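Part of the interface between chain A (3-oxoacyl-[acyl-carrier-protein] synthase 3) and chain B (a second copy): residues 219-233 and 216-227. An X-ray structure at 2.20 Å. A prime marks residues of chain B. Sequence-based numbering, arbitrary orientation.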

# COMPACT_ATOMS: atom_id res chain seq x y z
N THR A 219 22.81 -21.15 -15.99
CA THR A 219 23.27 -22.48 -16.41
C THR A 219 23.09 -22.80 -17.89
O THR A 219 23.60 -23.81 -18.38
CB THR A 219 22.57 -23.60 -15.60
OG1 THR A 219 21.18 -23.62 -15.92
CG2 THR A 219 22.76 -23.39 -14.11
N GLY A 220 22.36 -21.95 -18.61
CA GLY A 220 22.08 -22.18 -20.02
C GLY A 220 21.05 -23.27 -20.27
O GLY A 220 20.64 -23.50 -21.41
N ASP A 221 20.62 -23.95 -19.20
CA ASP A 221 19.56 -24.96 -19.29
C ASP A 221 18.19 -24.35 -19.06
O ASP A 221 17.81 -24.04 -17.93
CB ASP A 221 19.79 -26.08 -18.27
CG ASP A 221 18.58 -26.98 -18.12
OD1 ASP A 221 17.75 -27.05 -19.06
OD2 ASP A 221 18.44 -27.62 -17.06
N ALA A 222 17.42 -24.18 -20.13
CA ALA A 222 16.12 -23.55 -20.01
C ALA A 222 14.96 -24.53 -20.06
O ALA A 222 13.84 -24.16 -20.40
CB ALA A 222 15.94 -22.47 -21.08
N SER A 223 15.22 -25.79 -19.71
CA SER A 223 14.12 -26.71 -19.47
C SER A 223 13.32 -26.08 -18.33
O SER A 223 13.55 -24.91 -17.99
CB SER A 223 14.63 -28.11 -19.09
OG SER A 223 15.23 -28.12 -17.80
N ALA A 224 12.38 -26.81 -17.75
CA ALA A 224 11.59 -26.24 -16.65
C ALA A 224 10.79 -25.01 -17.09
O ALA A 224 9.75 -24.70 -16.50
CB ALA A 224 12.50 -25.89 -15.46
N ILE A 225 11.30 -24.31 -18.10
CA ILE A 225 10.59 -23.18 -18.70
C ILE A 225 10.00 -23.59 -20.04
O ILE A 225 8.79 -23.49 -20.25
CB ILE A 225 11.51 -21.96 -18.90
CG1 ILE A 225 11.85 -21.32 -17.55
CG2 ILE A 225 10.85 -20.93 -19.82
CD1 ILE A 225 12.83 -20.17 -17.62
N THR A 226 10.86 -24.06 -20.95
CA THR A 226 10.40 -24.51 -22.25
C THR A 226 9.46 -25.71 -22.11
O THR A 226 8.55 -25.89 -22.92
CB THR A 226 11.57 -24.89 -23.18
OG1 THR A 226 12.46 -25.78 -22.49
CG2 THR A 226 12.32 -23.65 -23.61
N GLY A 227 9.68 -26.51 -21.07
CA GLY A 227 8.86 -27.69 -20.84
C GLY A 227 7.70 -27.47 -19.88
O GLY A 227 6.96 -28.40 -19.56
N ALA A 228 7.54 -26.24 -19.41
CA ALA A 228 6.49 -25.92 -18.45
C ALA A 228 5.10 -26.01 -19.09
O ALA A 228 4.84 -25.40 -20.12
CB ALA A 228 6.71 -24.53 -17.86
N GLU A 229 4.22 -26.79 -18.46
CA GLU A 229 2.87 -26.95 -19.00
C GLU A 229 1.95 -25.79 -18.63
O GLU A 229 1.16 -25.33 -19.46
CB GLU A 229 2.28 -28.31 -18.58
CG GLU A 229 2.60 -29.43 -19.58
CD GLU A 229 2.63 -30.81 -18.94
OE1 GLU A 229 2.07 -30.97 -17.83
OE2 GLU A 229 3.23 -31.73 -19.55
N GLY A 230 2.04 -25.32 -17.39
CA GLY A 230 1.28 -24.16 -16.96
C GLY A 230 2.13 -22.90 -17.00
O GLY A 230 3.36 -22.97 -17.08
N MET A 231 1.48 -21.73 -16.95
CA MET A 231 2.19 -20.47 -16.97
C MET A 231 3.14 -20.40 -15.78
O MET A 231 2.80 -20.87 -14.69
CB MET A 231 1.21 -19.29 -16.91
CG MET A 231 0.20 -19.24 -18.06
SD MET A 231 -0.92 -17.81 -18.00
CE MET A 231 0.25 -16.46 -18.11
N LEU A 232 4.32 -19.84 -15.98
CA LEU A 232 5.20 -19.52 -14.86
C LEU A 232 4.90 -18.12 -14.33
O LEU A 232 5.01 -17.87 -13.13
CB LEU A 232 6.67 -19.63 -15.28
CG LEU A 232 7.37 -20.99 -15.11
CD1 LEU A 232 6.36 -22.13 -14.92
CD2 LEU A 232 8.29 -21.28 -16.28
N TRP A 233 4.51 -17.21 -15.21
CA TRP A 233 4.04 -15.90 -14.78
C TRP A 233 2.86 -16.12 -13.83
O TRP A 233 1.89 -16.77 -14.18
CB TRP A 233 3.61 -15.07 -15.99
CG TRP A 233 2.99 -13.74 -15.63
CD1 TRP A 233 1.68 -13.37 -15.79
CD2 TRP A 233 3.66 -12.60 -15.07
NE1 TRP A 233 1.49 -12.08 -15.36
CE2 TRP A 233 2.69 -11.58 -14.91
CE3 TRP A 233 4.97 -12.34 -14.68
CZ2 TRP A 233 3.00 -10.33 -14.39
CZ3 TRP A 233 5.28 -11.09 -14.16
CH2 TRP A 233 4.30 -10.11 -14.02
N ALA B 216 9.20 -17.72 -24.23
CA ALA B 216 10.06 -18.89 -24.23
C ALA B 216 9.26 -20.16 -23.95
O ALA B 216 9.47 -21.19 -24.59
CB ALA B 216 11.19 -18.73 -23.20
N ARG B 217 8.34 -20.07 -23.01
CA ARG B 217 7.50 -21.21 -22.64
C ARG B 217 6.62 -21.71 -23.79
O ARG B 217 6.40 -22.92 -23.92
CB ARG B 217 6.63 -20.86 -21.43
CG ARG B 217 5.84 -22.06 -20.89
CD ARG B 217 4.89 -21.65 -19.77
NE ARG B 217 3.74 -20.91 -20.29
CZ ARG B 217 2.66 -21.48 -20.81
NH1 ARG B 217 2.57 -22.80 -20.86
NH2 ARG B 217 1.66 -20.73 -21.26
N THR B 218 6.12 -20.80 -24.62
CA THR B 218 5.12 -21.16 -25.63
C THR B 218 5.70 -21.30 -27.04
O THR B 218 4.99 -21.67 -27.97
CB THR B 218 3.95 -20.14 -25.69
OG1 THR B 218 4.42 -18.89 -26.20
CG2 THR B 218 3.34 -19.94 -24.31
N THR B 219 6.98 -20.99 -27.20
CA THR B 219 7.63 -21.20 -28.49
C THR B 219 8.73 -22.24 -28.38
O THR B 219 9.11 -22.87 -29.37
CB THR B 219 8.20 -19.88 -29.09
OG1 THR B 219 9.21 -19.34 -28.22
CG2 THR B 219 7.09 -18.85 -29.30
N GLY B 220 9.24 -22.44 -27.17
CA GLY B 220 10.34 -23.35 -26.94
C GLY B 220 11.66 -22.68 -27.28
O GLY B 220 12.74 -23.23 -27.03
N ASP B 221 11.57 -21.48 -27.85
CA ASP B 221 12.76 -20.68 -28.12
C ASP B 221 13.15 -19.93 -26.86
O ASP B 221 12.53 -18.93 -26.51
CB ASP B 221 12.51 -19.70 -29.26
CG ASP B 221 13.71 -18.81 -29.54
OD1 ASP B 221 14.77 -19.02 -28.90
OD2 ASP B 221 13.59 -17.90 -30.40
N ALA B 222 14.18 -20.41 -26.17
CA ALA B 222 14.53 -19.83 -24.89
C ALA B 222 15.70 -18.86 -24.98
O ALA B 222 16.25 -18.46 -23.96
CB ALA B 222 14.82 -20.92 -23.88
N SER B 223 16.08 -18.50 -26.20
CA SER B 223 17.02 -17.40 -26.37
C SER B 223 16.48 -16.22 -25.59
O SER B 223 15.31 -16.24 -25.17
CB SER B 223 17.12 -17.01 -27.84
OG SER B 223 17.35 -18.13 -28.64
N ALA B 224 17.30 -15.20 -25.41
CA ALA B 224 16.90 -14.02 -24.65
C ALA B 224 16.86 -14.31 -23.16
O ALA B 224 16.94 -13.40 -22.36
CB ALA B 224 15.55 -13.49 -25.12
N ILE B 225 16.74 -15.58 -22.79
CA ILE B 225 16.90 -15.95 -21.39
C ILE B 225 18.29 -16.55 -21.15
O ILE B 225 19.04 -16.03 -20.33
CB ILE B 225 15.79 -16.89 -20.90
CG1 ILE B 225 14.43 -16.20 -21.04
CG2 ILE B 225 16.05 -17.27 -19.45
CD1 ILE B 225 13.28 -16.98 -20.45
N THR B 226 18.63 -17.63 -21.85
CA THR B 226 20.02 -18.07 -21.90
C THR B 226 20.74 -17.06 -22.78
O THR B 226 20.18 -16.58 -23.77
CB THR B 226 20.19 -19.49 -22.51
OG1 THR B 226 19.76 -19.49 -23.88
CG2 THR B 226 19.38 -20.52 -21.73
N GLY B 227 21.97 -16.71 -22.43
CA GLY B 227 22.68 -15.71 -23.19
C GLY B 227 22.10 -14.32 -23.03
O GLY B 227 22.32 -13.43 -23.86

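The two stretches meet mainly through van der Waals packing, with no hydrogen bond between them: small apolar side chains and threonine methyls pair around the Ala222–Ala222′ contact, and one long arginine lies along the far end of the chain A segment. The backbones run in opposite senses, Gly220 lying nearest Thr226′ (CA to CA 5.0 Å), Ala222 facing Ala222′ (6.3 Å) and Thr226 nearest Arg217′ (4.4 Å). Here the two alanine methyls point at each other, Ala222 CB to Ala222′ CB being 3.4 Å, a close approach of two CB atoms that both point toward the opposing stretch. The threonines flank this pair in a roughly reciprocal way. Thr226′ CG2 sits 3.3 Å from Gly220 O, and Thr226 CG2 lies 3.5 Å from Gly220′ O and 3.7 Å from Ala222′ CB. In chain A the Thr226 hydroxyl is occupied within its own loop, OG1 donating to Ala222 O at 3.0 Å, and the methyl is left to meet the partner. Both Gly220 and Gly220′ have positive phi, a conformation glycine adopts easily, where each chain leaves its helix.

Isoleucines extend the apolar contact: Ile225 CD1 approaches Ile225′ CD1 at 4.3 Å, and Ile225 CG2 rests on Ala216′ CB at 4.0 Å.

Arg217′ contributes the largest buried area, and its aliphatic portion does much of the packing, with CG 3.3 Å from Ile225 O and CD 3.4 Å from Gly230 O. Its CA also makes a CH···O contact with Ile225 O (3.5 Å). Gly230 C and Met231 CA cover one face of the guanidinium, while Ala228 O lies at its edge. Although Glu229 O comes within 3.2 Å of Arg217′ NH1, the angle is too poor for a hydrogen bond; NE and NH2 are satisfied by hydrogen bonding just outside the two stretches.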